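Side-chain contacts in amidase, hydantoinase/carbamoylase family (Burkholderia vietnamiensis, PDB 5I4M), which probably hydrolyses N-carbamoyl-L-amino acids as a dinuclear zinc enzyme of the peptidase M20 family: residues Ala61-Ile66 / Ile145-Glu150; Gly102-Ser107 / Arg113-Tyr118. All coordinates share one frame; numbering follows the deposited sequence.

Contact 1 of 2, residues Ala61-Ile66 / Ile145-Glu150; sequences AARDLI and IWTNEE. With ZN (zinc ion), chain D; 3PG (3-phosphoglyceric acid), chain E.
The Arg63 guanidinium meets Thr147 at its edge: Thr147 OG1 lies 8° out of the guanidinium plane, and Thr147 CA and a bound water also sit at the edge, in plane. This joins helix 57-72 to the loop that follows strand 141-145 and carries Glu149 and Glu150, which line the dinuclear zinc site of this M20-family enzyme. Arg63 NH2 donates to Thr147 OG1 at 2.9 Å, with an N-H...O angle of 157°. Its chain runs extended from CG to NE, which carries the guanidinium from the helix across the Thr147 side chain at about a right angle. NH2 also donates to the water, which accepts a second bond from Asn148 N at 3.0 Å, so one nitrogen holds the Thr147 side chain directly and the Asn148 backbone N-H through the water. In the connection between strands 76-79 and 85-89, Gly83 O takes Arg63 NH1 and Met82 O is bonded to Thr147 OG1, which should help fix how both groups are turned. The apolar part of the contact is Ile145 CD1, which reaches Ile66 CG2 at 4.2 Å and approaches Arg63 CA, beside Val120 of helix 117-132.

Beyond the anchored part, the backbone N-H groups of Glu149 and Glu150 are held by the Asp106 carboxylate. Glu149 OE1 comes within 2.6 Å of O2P of the bound 3-phosphoglyceric acid. Glu150, its chain bent at chi2 (-77°), turns both carboxylate oxygens onto one zinc ion, OE2 at 2.1 Å and OE1 at 2.4 Å.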
ATOM      1  N   ALA A  61      10.343 -15.622 -20.514  1.00  9.16           N
ATOM      2  CA  ALA A  61      11.697 -15.998 -20.910  1.00 10.56           C
ATOM      3  C   ALA A  61      12.132 -17.300 -20.247  1.00  9.53           C
ATOM      4  O   ALA A  61      12.786 -18.137 -20.885  1.00 10.90           O
ATOM      5  CB  ALA A  61      12.681 -14.867 -20.592  1.00  9.85           C
ATOM      6  N   ALA A  62      11.779 -17.504 -18.976  1.00 11.24           N
ATOM      7  CA  ALA A  62      12.134 -18.769 -18.336  1.00 11.95           C
ATOM      8  C   ALA A  62      11.437 -19.944 -19.017  1.00 12.39           C
ATOM      9  O   ALA A  62      12.053 -20.994 -19.249  1.00  9.65           O
ATOM     10  CB  ALA A  62      11.786 -18.747 -16.842  1.00  8.36           C
ATOM     11  N   ARG A  63      10.143 -19.792 -19.319  1.00  9.06           N
ATOM     12  CA  ARG A  63       9.419 -20.806 -20.082  1.00  8.32           C
ATOM     13  C   ARG A  63      10.090 -21.080 -21.422  1.00  8.80           C
ATOM     14  O   ARG A  63      10.350 -22.239 -21.775  1.00 11.38           O
ATOM     15  CB  ARG A  63       7.974 -20.357 -20.307  1.00 10.67           C
ATOM     16  CG  ARG A  63       7.120 -20.289 -19.054  1.00 10.79           C
ATOM     17  CD  ARG A  63       5.917 -19.357 -19.281  1.00 11.34           C
ATOM     18  NE  ARG A  63       4.942 -19.555 -18.217  1.00  9.28           N
ATOM     19  CZ  ARG A  63       3.857 -20.321 -18.308  1.00 11.74           C
ATOM     20  NH1 ARG A  63       3.557 -20.944 -19.449  1.00  8.54           N
ATOM     21  NH2 ARG A  63       3.059 -20.447 -17.253  1.00 11.31           N
ATOM     22  N   ASP A  64      10.344 -20.021 -22.205  1.00  9.27           N
ATOM     23  CA  ASP A  64      10.973 -20.201 -23.513  1.00 10.04           C
ATOM     24  C   ASP A  64      12.288 -20.961 -23.395  1.00 12.66           C
ATOM     25  O   ASP A  64      12.587 -21.850 -24.207  1.00 11.93           O
ATOM     26  CB  ASP A  64      11.238 -18.845 -24.174  1.00 10.81           C
ATOM     27  CG  ASP A  64       9.976 -18.117 -24.606  1.00 15.60           C
ATOM     28  OD1 ASP A  64       8.867 -18.696 -24.577  1.00 14.30           O
ATOM     29  OD2 ASP A  64      10.112 -16.939 -25.010  1.00 13.56           O
ATOM     30  N   LEU A  65      13.100 -20.601 -22.406  1.00  9.84           N
ATOM     31  CA  LEU A  65      14.428 -21.187 -22.277  1.00 10.23           C
ATOM     32  C   LEU A  65      14.331 -22.673 -21.978  1.00 11.98           C
ATOM     33  O   LEU A  65      14.996 -23.499 -22.618  1.00 11.07           O
ATOM     34  CB  LEU A  65      15.204 -20.463 -21.179  1.00 10.15           C
ATOM     35  CG  LEU A  65      16.609 -20.989 -20.858  1.00 14.11           C
ATOM     36  CD1 LEU A  65      17.559 -20.818 -22.035  1.00 11.39           C
ATOM     37  CD2 LEU A  65      17.169 -20.287 -19.630  1.00 14.12           C
ATOM     38  N   ILE A  66      13.466 -23.028 -21.031  1.00 10.46           N
ATOM     39  CA  ILE A  66      13.327 -24.417 -20.614  1.00 11.21           C
ATOM     40  C   ILE A  66      12.689 -25.250 -21.719  1.00 11.35           C
ATOM     41  O   ILE A  66      13.119 -26.380 -21.983  1.00 14.88           O
ATOM     42  CB  ILE A  66      12.537 -24.469 -19.296  1.00  8.39           C
ATOM     43  CG1 ILE A  66      13.336 -23.735 -18.209  1.00  8.13           C
ATOM     44  CG2 ILE A  66      12.244 -25.913 -18.889  1.00  8.78           C
ATOM     45  CD1 ILE A  66      12.537 -23.366 -16.971  1.00 10.58           C
ATOM     46  N   ILE A 145       5.503 -27.395 -16.543  1.00  8.30           N
ATOM     47  CA  ILE A 145       5.473 -26.091 -15.888  1.00  8.63           C
ATOM     48  C   ILE A 145       4.013 -25.720 -15.668  1.00  9.90           C
ATOM     49  O   ILE A 145       3.254 -25.573 -16.634  1.00  9.63           O
ATOM     50  CB  ILE A 145       6.178 -25.006 -16.718  1.00  9.05           C
ATOM     51  CG1 ILE A 145       7.653 -25.356 -16.922  1.00 11.36           C
ATOM     52  CG2 ILE A 145       6.032 -23.648 -16.008  1.00 12.56           C
ATOM     53  CD1 ILE A 145       8.334 -24.555 -18.004  1.00 10.90           C
ATOM     54  N   TRP A 146       3.620 -25.546 -14.408  1.00  6.42           N
ATOM     55  CA  TRP A 146       2.258 -25.129 -14.090  1.00  7.74           C
ATOM     56  C   TRP A 146       2.188 -23.615 -13.950  1.00 10.78           C
ATOM     57  O   TRP A 146       3.045 -23.002 -13.313  1.00  8.95           O
ATOM     58  CB  TRP A 146       1.763 -25.780 -12.796  1.00  8.75           C
ATOM     59  CG  TRP A 146       1.767 -27.282 -12.829  1.00 10.79           C
ATOM     60  CD1 TRP A 146       2.682 -28.110 -12.238  1.00 11.80           C
ATOM     61  CD2 TRP A 146       0.809 -28.136 -13.473  1.00  8.28           C
ATOM     62  NE1 TRP A 146       2.356 -29.429 -12.482  1.00  9.21           N
ATOM     63  CE2 TRP A 146       1.210 -29.472 -13.231  1.00  8.90           C
ATOM     64  CE3 TRP A 146      -0.348 -27.906 -14.231  1.00  7.34           C
ATOM     65  CZ2 TRP A 146       0.501 -30.569 -13.727  1.00  8.75           C
ATOM     66  CZ3 TRP A 146      -1.060 -29.000 -14.713  1.00  7.90           C
ATOM     67  CH2 TRP A 146      -0.630 -30.314 -14.462  1.00 13.22           C
ATOM     68  N   THR A 147       1.131 -23.026 -14.507  1.00  8.13           N
ATOM     69  CA  THR A 147       0.994 -21.574 -14.578  1.00  8.09           C
ATOM     70  C   THR A 147       0.609 -20.946 -13.241  1.00  9.89           C
ATOM     71  O   THR A 147      -0.273 -21.444 -12.534  1.00  9.19           O
ATOM     72  CB  THR A 147      -0.064 -21.219 -15.620  1.00  9.70           C
ATOM     73  OG1 THR A 147       0.396 -21.597 -16.923  1.00  9.92           O
ATOM     74  CG2 THR A 147      -0.400 -19.720 -15.595  1.00  7.13           C
ATOM     75  N   ASN A 148       1.254 -19.814 -12.920  1.00  7.92           N
ATOM     76  CA  ASN A 148       0.856 -18.932 -11.816  1.00 10.05           C
ATOM     77  C   ASN A 148       0.660 -19.694 -10.510  1.00 10.74           C
ATOM     78  O   ASN A 148      -0.337 -19.516  -9.802  1.00  9.52           O
ATOM     79  CB  ASN A 148      -0.421 -18.147 -12.149  1.00  8.75           C
ATOM     80  CG  ASN A 148      -0.750 -17.112 -11.076  1.00  8.36           C
ATOM     81  OD1 ASN A 148       0.130 -16.374 -10.642  1.00 10.13           O
ATOM     82  ND2 ASN A 148      -1.994 -17.103 -10.600  1.00  6.51           N
ATOM     83  N   GLU A 149       1.616 -20.561 -10.177  1.00  7.93           N
ATOM     84  CA  GLU A 149       1.400 -21.384  -8.993  1.00  7.44           C
ATOM     85  C   GLU A 149       1.392 -20.545  -7.723  1.00  8.46           C
ATOM     86  O   GLU A 149       0.696 -20.895  -6.770  1.00  8.62           O
ATOM     87  CB  GLU A 149       2.450 -22.499  -8.913  1.00  5.63           C
ATOM     88  CG  GLU A 149       2.261 -23.496  -7.760  1.00  7.49           C
ATOM     89  CD  GLU A 149       2.839 -23.001  -6.441  1.00 15.06           C
ATOM     90  OE1 GLU A 149       3.563 -21.981  -6.445  1.00 10.87           O
ATOM     91  OE2 GLU A 149       2.558 -23.622  -5.400  1.00 15.45           O
ATOM     92  N   GLU A 150       2.128 -19.424  -7.691  1.00  5.74           N
ATOM     93  CA  GLU A 150       2.329 -18.732  -6.417  1.00  6.41           C
ATOM     94  C   GLU A 150       1.059 -18.049  -5.927  1.00  6.11           C
ATOM     95  O   GLU A 150       0.900 -17.844  -4.716  1.00  7.49           O
ATOM     96  CB  GLU A 150       3.450 -17.694  -6.528  1.00  9.23           C
ATOM     97  CG  GLU A 150       4.867 -18.276  -6.611  1.00  7.21           C
ATOM     98  CD  GLU A 150       5.400 -18.746  -5.260  1.00  8.52           C
ATOM     99  OE1 GLU A 150       4.635 -18.772  -4.276  1.00  8.01           O
ATOM    100  OE2 GLU A 150       6.598 -19.099  -5.175  1.00 12.49           O
TER
HETATM  101 ZN    ZN D 502       6.391 -20.086  -3.378  0.83  9.19          ZN
HETATM  102  C1  3PG E 503       1.583 -21.337  -0.873  0.84 11.34           C
HETATM  103  O1  3PG E 503       1.680 -20.182  -0.419  0.84  7.50           O
HETATM  104  O2  3PG E 503       1.688 -22.356  -0.155  0.84  7.96           O
HETATM  105  C2  3PG E 503       1.327 -21.491  -2.344  0.84 16.11           C
HETATM  106  O3  3PG E 503       0.771 -22.790  -2.618  0.84 23.09           O
HETATM  107  C3  3PG E 503       2.644 -21.350  -3.071  0.84 12.18           C
HETATM  108  O1P 3PG E 503       3.506 -22.428  -2.699  0.84 10.20           O
HETATM  109  P   3PG E 503       5.107 -22.318  -3.023  0.84 21.06           P
HETATM  110  O2P 3PG E 503       5.221 -21.809  -4.440  0.84 12.66           O
HETATM  111  O3P 3PG E 503       5.615 -21.313  -1.998  0.84  7.41           O
HETATM  112  O4P 3PG E 503       5.610 -23.763  -2.853  0.84 15.10           O
HETATM  113  O   HOH W   1       3.514 -19.058 -14.722  1.00  9.11           O

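Contact 2 of 2, residues Gly102-Ser107 / Arg113-Tyr118; sequences GSHADS and RFDGIY. With ZN (zinc ion), chain C; ZN (zinc ion), chain D; 3PG (3-phosphoglyceric acid), chain E.
His104 and Asp115 meet on a shared zinc ion, bound by His104 NE2 at 2.2 Å and Asp115 OD1 at 2.1 Å. The other carboxylate oxygen, Asp115 OD2, binds the second zinc ion at 2.0 Å, so the aspartate bridges the pair, as in other dinuclear M20 enzymes; O2P of 3-phosphoglyceric acid contacts both metals as well. His211 belongs to the first site, Glu150 and His403 to the second.

Hydrogen bonding orients the imidazole: His104 ND1 donates to Asp106 O at 2.9 Å, with the acceptor 4° out of the ring plane. A chi1 of 56° tucks the ring over the His104 backbone, with NE2 turned to the metal.

Nonpolar contact closes the ring from one face, where Gly116 CA makes a CH-pi interaction 3.3 Å from the centroid of the His104 ring. Gly116 O lies against Ser103 CB at 3.1 Å, while Ser103 OG is hydrogen-bonded to Glu209. Ala105 CB touches Ile117 CD1 more loosely, at 4.5 Å.

Gly116 is the N-cap of helix 117-132, which follows strand 99-103; Ile117 faces helices 29-39 and 57-72, while Ser103 and Tyr118 pack against strand 206-212.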
ATOM      1  N   GLY A 102       7.141 -32.114 -12.191  1.00 17.24           N
ATOM      2  CA  GLY A 102       7.149 -30.721 -12.555  1.00 14.49           C
ATOM      3  C   GLY A 102       6.714 -29.832 -11.424  1.00 12.65           C
ATOM      4  O   GLY A 102       6.400 -30.299 -10.322  1.00 11.31           O
ATOM      5  N   SER A 103       6.670 -28.537 -11.702  1.00  7.73           N
ATOM      6  CA  SER A 103       6.471 -27.551 -10.653  1.00  8.65           C
ATOM      7  C   SER A 103       6.186 -26.220 -11.333  1.00  8.77           C
ATOM      8  O   SER A 103       5.582 -26.193 -12.411  1.00  9.62           O
ATOM      9  CB  SER A 103       7.708 -27.505  -9.745  1.00  8.49           C
ATOM     10  OG  SER A 103       7.441 -26.931  -8.460  1.00  6.99           O
ATOM     11  N   HIS A 104       6.625 -25.117 -10.744  1.00  8.69           N
ATOM     12  CA  HIS A 104       6.345 -23.806 -11.304  1.00  6.84           C
ATOM     13  C   HIS A 104       7.632 -23.034 -11.547  1.00  7.77           C
ATOM     14  O   HIS A 104       8.606 -23.162 -10.802  1.00  8.62           O
ATOM     15  CB  HIS A 104       5.432 -22.993 -10.380  1.00  8.24           C
ATOM     16  CG  HIS A 104       5.955 -22.837  -8.984  1.00  5.61           C
ATOM     17  ND1 HIS A 104       6.567 -21.682  -8.544  1.00  5.82           N
ATOM     18  CD2 HIS A 104       5.942 -23.682  -7.928  1.00  6.42           C
ATOM     19  CE1 HIS A 104       6.918 -21.830  -7.278  1.00  6.33           C
ATOM     20  NE2 HIS A 104       6.543 -23.031  -6.879  1.00  9.74           N
ATOM     21  N   ALA A 105       7.617 -22.210 -12.582  1.00  5.89           N
ATOM     22  CA  ALA A 105       8.746 -21.337 -12.855  1.00  6.23           C
ATOM     23  C   ALA A 105       8.532 -19.911 -12.363  1.00  8.11           C
ATOM     24  O   ALA A 105       9.496 -19.140 -12.319  1.00 12.36           O
ATOM     25  CB  ALA A 105       9.041 -21.322 -14.359  1.00  6.50           C
ATOM     26  N   ASP A 106       7.303 -19.542 -11.998  1.00  8.46           N
ATOM     27  CA  ASP A 106       7.043 -18.201 -11.499  1.00 11.35           C
ATOM     28  C   ASP A 106       7.478 -18.096 -10.041  1.00 10.80           C
ATOM     29  O   ASP A 106       7.617 -19.100  -9.336  1.00  9.89           O
ATOM     30  CB  ASP A 106       5.558 -17.840 -11.657  1.00  5.94           C
ATOM     31  CG  ASP A 106       4.643 -18.705 -10.803  1.00  9.05           C
ATOM     32  OD1 ASP A 106       4.526 -19.913 -11.100  1.00  7.68           O
ATOM     33  OD2 ASP A 106       4.008 -18.168  -9.861  1.00 10.11           O
ATOM     34  N   SER A 107       7.706 -16.861  -9.590  1.00  8.38           N
ATOM     35  CA  SER A 107       8.196 -16.630  -8.240  1.00  6.33           C
ATOM     36  C   SER A 107       7.407 -15.528  -7.554  1.00  6.52           C
ATOM     37  O   SER A 107       6.589 -14.830  -8.158  1.00  6.77           O
ATOM     38  CB  SER A 107       9.685 -16.243  -8.232  1.00  7.92           C
ATOM     39  OG  SER A 107       9.834 -14.860  -8.516  1.00 10.16           O
ATOM     40  N   ARG A 113      15.851 -18.620  -5.472  1.00  8.94           N
ATOM     41  CA  ARG A 113      16.339 -19.295  -6.667  1.00  8.17           C
ATOM     42  C   ARG A 113      15.922 -20.757  -6.752  1.00  8.54           C
ATOM     43  O   ARG A 113      16.292 -21.427  -7.724  1.00  8.13           O
ATOM     44  CB  ARG A 113      17.870 -19.191  -6.722  1.00  8.80           C
ATOM     45  CG  ARG A 113      18.364 -17.754  -6.971  1.00 13.42           C
ATOM     46  CD  ARG A 113      19.869 -17.581  -6.709  1.00 14.11           C
ATOM     47  NE  ARG A 113      20.171 -17.857  -5.309  1.00 14.15           N
ATOM     48  CZ  ARG A 113      21.154 -18.641  -4.885  1.00 19.21           C
ATOM     49  NH1 ARG A 113      21.981 -19.211  -5.758  1.00 19.00           N
ATOM     50  NH2 ARG A 113      21.314 -18.838  -3.580  1.00 22.58           N
ATOM     51  N   PHE A 114      15.159 -21.272  -5.785  1.00  8.49           N
ATOM     52  CA  PHE A 114      14.867 -22.700  -5.770  1.00  7.58           C
ATOM     53  C   PHE A 114      13.379 -23.041  -5.705  1.00  7.14           C
ATOM     54  O   PHE A 114      12.964 -24.087  -6.223  1.00  7.78           O
ATOM     55  CB  PHE A 114      15.608 -23.349  -4.599  1.00  8.54           C
ATOM     56  CG  PHE A 114      17.099 -23.195  -4.681  1.00  8.72           C
ATOM     57  CD1 PHE A 114      17.855 -24.074  -5.448  1.00  8.78           C
ATOM     58  CD2 PHE A 114      17.744 -22.149  -4.028  1.00  9.05           C
ATOM     59  CE1 PHE A 114      19.231 -23.926  -5.551  1.00  9.35           C
ATOM     60  CE2 PHE A 114      19.125 -21.997  -4.121  1.00 10.42           C
ATOM     61  CZ  PHE A 114      19.869 -22.891  -4.878  1.00  9.79           C
ATOM     62  N   ASP A 115      12.569 -22.201  -5.060  1.00  9.47           N
ATOM     63  CA  ASP A 115      11.139 -22.490  -4.930  1.00  7.08           C
ATOM     64  C   ASP A 115      10.533 -22.676  -6.315  1.00  7.36           C
ATOM     65  O   ASP A 115      10.672 -21.809  -7.184  1.00  8.43           O
ATOM     66  CB  ASP A 115      10.470 -21.345  -4.162  1.00  8.75           C
ATOM     67  CG  ASP A 115       8.960 -21.484  -4.027  1.00 12.92           C
ATOM     68  OD1 ASP A 115       8.372 -22.531  -4.391  1.00  9.00           O
ATOM     69  OD2 ASP A 115       8.360 -20.513  -3.492  1.00  7.62           O
ATOM     70  N   GLY A 116       9.929 -23.842  -6.543  1.00  7.61           N
ATOM     71  CA  GLY A 116       9.344 -24.144  -7.838  1.00  7.04           C
ATOM     72  C   GLY A 116      10.317 -24.519  -8.943  1.00  7.90           C
ATOM     73  O   GLY A 116      10.186 -25.579  -9.565  1.00  7.81           O
ATOM     74  N   ILE A 117      11.287 -23.652  -9.229  1.00  7.92           N
ATOM     75  CA  ILE A 117      12.129 -23.900 -10.397  1.00  7.64           C
ATOM     76  C   ILE A 117      12.965 -25.167 -10.210  1.00 10.99           C
ATOM     77  O   ILE A 117      13.270 -25.868 -11.183  1.00  7.92           O
ATOM     78  CB  ILE A 117      13.000 -22.658 -10.701  1.00  8.23           C
ATOM     79  CG1 ILE A 117      13.833 -22.869 -11.975  1.00  7.18           C
ATOM     80  CG2 ILE A 117      13.902 -22.328  -9.521  1.00  8.50           C
ATOM     81  CD1 ILE A 117      13.002 -23.020 -13.247  1.00  7.73           C
ATOM     82  N   TYR A 118      13.332 -25.500  -8.971  1.00  6.93           N
ATOM     83  CA  TYR A 118      14.063 -26.745  -8.727  1.00  9.29           C
ATOM     84  C   TYR A 118      13.278 -27.954  -9.232  1.00  9.22           C
ATOM     85  O   TYR A 118      13.838 -28.843  -9.883  1.00  7.62           O
ATOM     86  CB  TYR A 118      14.363 -26.867  -7.233  1.00 10.01           C
ATOM     87  CG  TYR A 118      14.973 -28.176  -6.755  1.00  8.02           C
ATOM     88  CD1 TYR A 118      15.965 -28.835  -7.485  1.00  8.67           C
ATOM     89  CD2 TYR A 118      14.580 -28.726  -5.539  1.00  9.20           C
ATOM     90  CE1 TYR A 118      16.524 -30.015  -7.013  1.00  8.93           C
ATOM     91  CE2 TYR A 118      15.131 -29.903  -5.068  1.00  9.86           C
ATOM     92  CZ  TYR A 118      16.107 -30.538  -5.805  1.00  9.12           C
ATOM     93  OH  TYR A 118      16.645 -31.711  -5.321  1.00  9.76           O
TER
HETATM   94 ZN    ZN C 501       6.625 -23.671  -4.803  0.75 10.74          ZN
HETATM   95 ZN    ZN D 502       6.391 -20.086  -3.378  0.83  9.19          ZN
HETATM   96  C1  3PG E 503       1.583 -21.337  -0.873  0.84 11.34           C
HETATM   97  O1  3PG E 503       1.680 -20.182  -0.419  0.84  7.50           O
HETATM   98  O2  3PG E 503       1.688 -22.356  -0.155  0.84  7.96           O
HETATM   99  C2  3PG E 503       1.327 -21.491  -2.344  0.84 16.11           C
HETATM  100  O3  3PG E 503       0.771 -22.790  -2.618  0.84 23.09           O
HETATM  101  C3  3PG E 503       2.644 -21.350  -3.071  0.84 12.18           C
HETATM  102  O1P 3PG E 503       3.506 -22.428  -2.699  0.84 10.20           O
HETATM  103  P   3PG E 503       5.107 -22.318  -3.023  0.84 21.06           P
HETATM  104  O2P 3PG E 503       5.221 -21.809  -4.440  0.84 12.66           O
HETATM  105  O3P 3PG E 503       5.615 -21.313  -1.998  0.84  7.41           O
HETATM  106  O4P 3PG E 503       5.610 -23.763  -2.853  0.84 15.10           O
HETATM  107  O   HOH W   2      10.656 -19.894  -9.324  1.00 17.74           O
HETATM  108  O   HOH W   3       5.076 -25.144  -5.256  1.00 10.03           O

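The centres of the two contacts lie about 8 Å apart, and in sequence order both segments of contact 2 fall between those of contact 1. Strands 99-103 and 141-145 are parallel neighbours, linked by helix 117-132, and their ends are joined by a probable hydrogen bond from Trp146 N to Ser103 O (2.9 Å). The loops leaving these adjacent strands therefore deliver metal ligands to one place: Glu150 OE2 and Asp115 OD2, 2.8 Å apart, bind the same zinc ion, whose charge probably offsets their repulsion. Ile66 of helix 57-72, part of contact 1, also touches Ile117 of contact 2. Asn296 of the second subunit bonds Glu150 O, bringing the dimer partner to this centre.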